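Local coordinates for hypothetical protein, IPT/TIG domain protein (Bacteroides ovatus, PDB 4HW6) that is of unknown function but probably serves as an auxiliary carbohydrate-binding protein in nutrient uptake, pairing an IPT/TIG domain with a six-bladed beta-propeller, at residues A[18-23]-A[84-89]; A[45-50]-A[62-67]. All blocks are in the same frame, centred on the assembly; numbering follows the deposited sequence.

Contact 1: residues A[18-23]-A[84-89]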
loop_
_atom_site.group_PDB
_atom_site.type_symbol
_atom_site.label_atom_id
_atom_site.label_comp_id
_atom_site.label_asym_id
_atom_site.label_seq_id
_atom_site.Cartn_x
_atom_site.Cartn_y
_atom_site.Cartn_z
ATOM N N GLU A 18 -47.628 2.061 13.069
ATOM C CA GLU A 18 -47.199 2.601 11.783
ATOM C C GLU A 18 -45.734 2.300 11.514
ATOM O O GLU A 18 -44.938 2.186 12.439
ATOM C CB GLU A 18 -47.380 4.117 11.759
ATOM C CG GLU A 18 -48.818 4.596 11.867
ATOM C CD GLU A 18 -48.946 6.093 11.621
ATOM O OE1 GLU A 18 -47.910 6.808 11.634
ATOM O OE2 GLU A 18 -50.085 6.557 11.403
ATOM N N GLU A 19 -45.386 2.209 10.234
ATOM C CA GLU A 19 -43.998 1.995 9.832
ATOM C C GLU A 19 -43.185 3.273 10.010
ATOM O O GLU A 19 -43.734 4.377 10.035
ATOM C CB GLU A 19 -43.925 1.532 8.371
ATOM C CG GLU A 19 -44.588 0.187 8.099
ATOM C CD GLU A 19 -44.091 -0.920 9.030
ATOM O OE1 GLU A 19 -42.882 -1.236 8.992
ATOM O OE2 GLU A 19 -44.910 -1.472 9.800
ATOM N N ILE A 20 -41.876 3.123 10.161
ATOM C CA ILE A 20 -40.989 4.273 10.072
ATOM C C ILE A 20 -40.643 4.472 8.596
ATOM O O ILE A 20 -40.188 3.547 7.922
ATOM C CB ILE A 20 -39.730 4.089 10.928
ATOM C CG1 ILE A 20 -40.103 4.121 12.407
ATOM C CG2 ILE A 20 -38.694 5.161 10.606
ATOM C CD1 ILE A 20 -38.961 3.743 13.332
ATOM N N VAL A 21 -40.888 5.675 8.094
ATOM C CA VAL A 21 -40.585 6.016 6.708
ATOM C C VAL A 21 -39.444 7.021 6.718
ATOM O O VAL A 21 -39.481 8.000 7.461
ATOM C CB VAL A 21 -41.798 6.630 5.990
ATOM C CG1 VAL A 21 -41.478 6.848 4.519
ATOM C CG2 VAL A 21 -43.019 5.729 6.155
ATOM N N VAL A 22 -38.398 6.741 5.950
ATOM C CA VAL A 22 -37.310 7.680 5.809
ATOM C C VAL A 22 -37.431 8.209 4.379
ATOM O O VAL A 22 -37.171 7.480 3.416
ATOM C CB VAL A 22 -35.941 7.015 6.091
ATOM C CG1 VAL A 22 -34.843 8.075 6.135
ATOM C CG2 VAL A 22 -35.989 6.223 7.404
ATOM N N GLU A 23 -37.889 9.455 4.251
ATOM C CA GLU A 23 -38.201 10.043 2.947
ATOM C C GLU A 23 -36.960 10.602 2.286
ATOM O O GLU A 23 -36.694 10.338 1.120
ATOM C CB GLU A 23 -39.242 11.158 3.086
ATOM N N VAL A 84 -33.216 4.453 10.220
ATOM C CA VAL A 84 -33.726 5.023 11.459
ATOM C C VAL A 84 -34.542 3.953 12.163
ATOM O O VAL A 84 -35.431 3.340 11.555
ATOM C CB VAL A 84 -34.619 6.248 11.188
ATOM C CG1 VAL A 84 -35.221 6.782 12.488
ATOM C CG2 VAL A 84 -33.815 7.335 10.470
ATOM N N SER A 85 -34.240 3.746 13.438
ATOM C CA SER A 85 -34.920 2.763 14.272
ATOM C C SER A 85 -35.441 3.418 15.540
ATOM O O SER A 85 -34.818 4.347 16.076
ATOM C CB SER A 85 -33.940 1.657 14.665
ATOM O OG SER A 85 -33.459 0.959 13.523
ATOM N N VAL A 86 -36.562 2.913 16.045
ATOM C CA VAL A 86 -37.081 3.337 17.345
ATOM C C VAL A 86 -37.137 2.106 18.246
ATOM O O VAL A 86 -37.614 1.053 17.826
ATOM C CB VAL A 86 -38.464 4.015 17.221
ATOM C CG1 VAL A 86 -39.141 4.128 18.578
ATOM C CG2 VAL A 86 -38.315 5.392 16.583
ATOM N N VAL A 87 -36.623 2.239 19.470
ATOM C CA VAL A 87 -36.602 1.138 20.438
ATOM C C VAL A 87 -37.642 1.380 21.534
ATOM O O VAL A 87 -38.039 2.520 21.772
ATOM C CB VAL A 87 -35.208 0.957 21.094
ATOM C CG1 VAL A 87 -34.130 0.749 20.039
ATOM C CG2 VAL A 87 -34.850 2.146 21.970
ATOM N N GLY A 88 -38.075 0.305 22.186
ATOM C CA GLY A 88 -39.014 0.387 23.319
ATOM C C GLY A 88 -38.340 0.686 24.654
ATOM O O GLY A 88 -37.149 1.008 24.704
ATOM N N ASP A 89 -39.109 0.580 25.736
ATOM C CA ASP A 89 -38.593 0.790 27.098
ATOM C C ASP A 89 -37.508 -0.230 27.442
ATOM O O ASP A 89 -36.530 0.093 28.114
ATOM C CB ASP A 89 -39.723 0.684 28.135
ATOM C CG ASP A 89 -40.806 1.739 27.948
ATOM O OD1 ASP A 89 -40.578 2.721 27.213
ATOM O OD2 ASP A 89 -41.892 1.584 28.545
#
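Ile20 reaches strand 82-87 with two methyls, CG2 and CD1, which meet different residues of it inside the Ig-like beta-sandwich of the IPT/TIG domain. CG1 stands anti to the carbonyl carbon (chi1 -69°) and the chain runs on extended to CD1, which meets Val86 CG2 at 3.7 Å and sits equally close to Val86 N, at the Ser85-Val86 peptide. The other branch, Ile20 CG2, anti to the backbone N, approaches Val84 O at 3.9 Å and lies beside Val84 CB. Two residues on, Val22 points the same way and crosses Val84 obliquely. The contact is purely apolar: the nearest CA pair, Val22 and Val84, is 7.2 Å apart, too wide for backbone pairing, and each strand bonds to other neighbours. Val21 and Glu23 pair with strand 35-41, whereas Val84 and Val86 pair with strand 93-98 and Ser85 with Lys51. What meets here is therefore Ile20, just before strand 21-30, and Val22 within it, against the inward face of strand 82-87, with Val38 touching both Val22 and Val84, Phe43 lying against Ile20 and Phe14 against Val86. Next to Ile20, the exposed Glu19 forms a salt bridge through OE2 with Lys95 NZ. Between the two valines the methyls that touch are both the ones anti to their carbonyl carbons, Val22 CG2 and Val84 CG2, 3.9 Å apart.

Contact 2: residues A[45-50]-A[62-67]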
loop_
_atom_site.group_PDB
_atom_site.type_symbol
_atom_site.label_atom_id
_atom_site.label_comp_id
_atom_site.label_asym_id
_atom_site.label_seq_id
_atom_site.Cartn_x
_atom_site.Cartn_y
_atom_site.Cartn_z
ATOM N N ASN A 45 -40.663 11.340 19.496
ATOM C CA ASN A 45 -40.192 12.608 20.065
ATOM C C ASN A 45 -39.234 12.413 21.241
ATOM O O ASN A 45 -39.107 13.288 22.094
ATOM C CB ASN A 45 -41.386 13.477 20.484
ATOM C CG ASN A 45 -42.221 12.847 21.588
ATOM O OD1 ASN A 45 -41.753 11.975 22.316
ATOM N ND2 ASN A 45 -43.467 13.287 21.713
ATOM N N ASP A 46 -38.563 11.267 21.271
ATOM C CA ASP A 46 -37.632 10.924 22.341
ATOM C C ASP A 46 -36.279 10.545 21.742
ATOM O O ASP A 46 -36.154 9.505 21.088
ATOM C CB ASP A 46 -38.204 9.768 23.171
ATOM C CG ASP A 46 -37.429 9.517 24.454
ATOM O OD1 ASP A 46 -36.257 9.948 24.552
ATOM O OD2 ASP A 46 -37.998 8.873 25.363
ATOM N N VAL A 47 -35.267 11.376 22.006
ATOM C CA VAL A 47 -33.932 11.207 21.422
ATOM C C VAL A 47 -33.266 9.907 21.885
ATOM O O VAL A 47 -32.591 9.228 21.109
ATOM C CB VAL A 47 -33.010 12.397 21.778
ATOM C CG1 VAL A 47 -31.747 12.361 20.938
ATOM C CG2 VAL A 47 -33.733 13.723 21.586
ATOM N N SER A 48 -33.456 9.563 23.158
ATOM C CA SER A 48 -32.865 8.340 23.719
ATOM C C SER A 48 -33.441 7.051 23.109
ATOM O O SER A 48 -32.832 5.990 23.222
ATOM C CB SER A 48 -33.034 8.316 25.242
ATOM O OG SER A 48 -34.400 8.397 25.606
ATOM N N LYS A 49 -34.597 7.149 22.453
ATOM C CA LYS A 49 -35.264 5.978 21.877
ATOM C C LYS A 49 -35.079 5.822 20.363
ATOM O O LYS A 49 -35.490 4.816 19.796
ATOM C CB LYS A 49 -36.757 6.010 22.231
ATOM C CG LYS A 49 -37.035 5.926 23.727
ATOM C CD LYS A 49 -36.526 4.611 24.302
ATOM C CE LYS A 49 -36.891 4.425 25.759
ATOM N NZ LYS A 49 -36.207 3.214 26.294
ATOM N N VAL A 50 -34.458 6.797 19.708
ATOM C CA VAL A 50 -34.200 6.693 18.275
ATOM C C VAL A 50 -32.724 6.387 18.018
ATOM O O VAL A 50 -31.837 6.951 18.667
ATOM C CB VAL A 50 -34.634 7.967 17.516
ATOM C CG1 VAL A 50 -33.730 9.132 17.857
ATOM C CG2 VAL A 50 -34.649 7.715 16.008
ATOM N N ILE A 62 -28.976 14.300 17.666
ATOM C CA ILE A 62 -29.048 15.551 18.425
ATOM C C ILE A 62 -30.474 15.930 18.821
ATOM O O ILE A 62 -30.717 16.353 19.949
ATOM C CB ILE A 62 -28.432 16.707 17.622
ATOM C CG1 ILE A 62 -26.961 16.407 17.345
ATOM C CG2 ILE A 62 -28.589 18.034 18.368
ATOM C CD1 ILE A 62 -26.224 17.553 16.681
ATOM N N ASN A 63 -31.414 15.799 17.893
ATOM C CA ASN A 63 -32.828 16.005 18.215
ATOM C C ASN A 63 -33.696 15.094 17.361
ATOM O O ASN A 63 -33.227 14.539 16.351
ATOM C CB ASN A 63 -33.227 17.498 18.095
ATOM C CG ASN A 63 -33.297 17.997 16.654
ATOM O OD1 ASN A 63 -33.994 17.428 15.814
ATOM N ND2 ASN A 63 -32.605 19.096 16.376
ATOM N N VAL A 64 -34.937 14.910 17.793
ATOM C CA VAL A 64 -35.939 14.202 17.004
ATOM C C VAL A 64 -37.274 14.934 17.194
ATOM O O VAL A 64 -37.607 15.342 18.305
ATOM C CB VAL A 64 -36.020 12.698 17.384
ATOM C CG1 VAL A 64 -36.443 12.510 18.831
ATOM C CG2 VAL A 64 -36.956 11.949 16.439
ATOM N N LYS A 65 -38.008 15.131 16.099
ATOM C CA LYS A 65 -39.219 15.951 16.100
ATOM C C LYS A 65 -40.363 15.272 15.338
ATOM O O LYS A 65 -41.170 15.941 14.690
ATOM C CB LYS A 65 -38.931 17.325 15.478
ATOM C CG LYS A 65 -37.652 17.977 15.969
ATOM C CD LYS A 65 -37.540 19.410 15.485
ATOM C CE LYS A 65 -36.269 20.071 15.996
ATOM N NZ LYS A 65 -36.414 21.546 16.043
ATOM N N GLY A 66 -40.429 13.944 15.422
ATOM C CA GLY A 66 -41.502 13.177 14.795
ATOM C C GLY A 66 -41.327 12.946 13.305
ATOM O O GLY A 66 -41.312 11.800 12.854
ATOM N N GLU A 67 -41.223 14.035 12.538
ATOM C CA GLU A 67 -41.098 13.964 11.082
ATOM C C GLU A 67 -39.713 14.395 10.610
ATOM O O GLU A 67 -39.439 14.412 9.409
ATOM C CB GLU A 67 -42.168 14.824 10.408
ATOM C CG GLU A 67 -43.598 14.381 10.694
ATOM C CD GLU A 67 -44.086 14.752 12.093
ATOM O OE1 GLU A 67 -43.812 15.887 12.551
ATOM O OE2 GLU A 67 -44.761 13.914 12.735
#
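A loop of the IPT/TIG beta-sandwich, 45-50, folds back over the end of strand 57-64, where Ile62 and Asn63 form a classic beta bulge opposite Leu70. Val64 carries the contact. Its CG1 is wedged between its own N and C (chi1 62°), and from there it presses against the loop's main chain, 3.5 Å from Asp46 N and 3.7 Å from Asn45 C. Val47, in the conformer described, continues the apolar cover as its side chain slides past Val64 in the opposite direction, with Val47 CG2 4.1 Å from Val64 CG1. That same Val47 branch also lies over the backbone of Asn63, while Val47 CG1 approaches Ile62 O. Deeper in, Val50 CG1 comes to 4.3 Å from Val64 CB, and Val50 itself rests on Leu69, Val61 and Val84, so the loop enters the sandwich core as strand 50-54 begins. The turn is braced from within: Lys49 N bonds back to Asp46 O, and Ser48 N makes a weak bond to Asp46 OD1. Beyond Val64, Gly66, with positive phi (80°), turns the chain from strand 57-64 toward strand 68-72, its backbone bonded to Phe43. At the start of 45-50, Asn45 ND2 bonds to Gly11 O. The shortest polar link of the turn runs from Ser48 OG to Asp46 OD1 at 2.6 Å, meeting the carboxylate from above its plane, 36° out of it.

Both contacts lie in the IPT/TIG domain, about 10 Å apart between centres. Along the sequence the order is 18-23, 45-50, 62-67, 84-89, so the two segments of contact 2 fall between those of contact 1. They meet where strand 82-87 runs beside the loop 45-50: Val87 N lies 2.8 Å from Lys49 O, a probable hydrogen bond, and Lys49 NZ probably bonds Gly88 O. Val50 CG2 also packs against Ser85 O. Contact 1 is wholly buried between the layers of the sandwich; contact 2 lies partly at its surface, with Val64 and Val50 buried. Some 41 to 42 Å from the chain's centre, both pack the domain itself, not its junction with the beta-propeller.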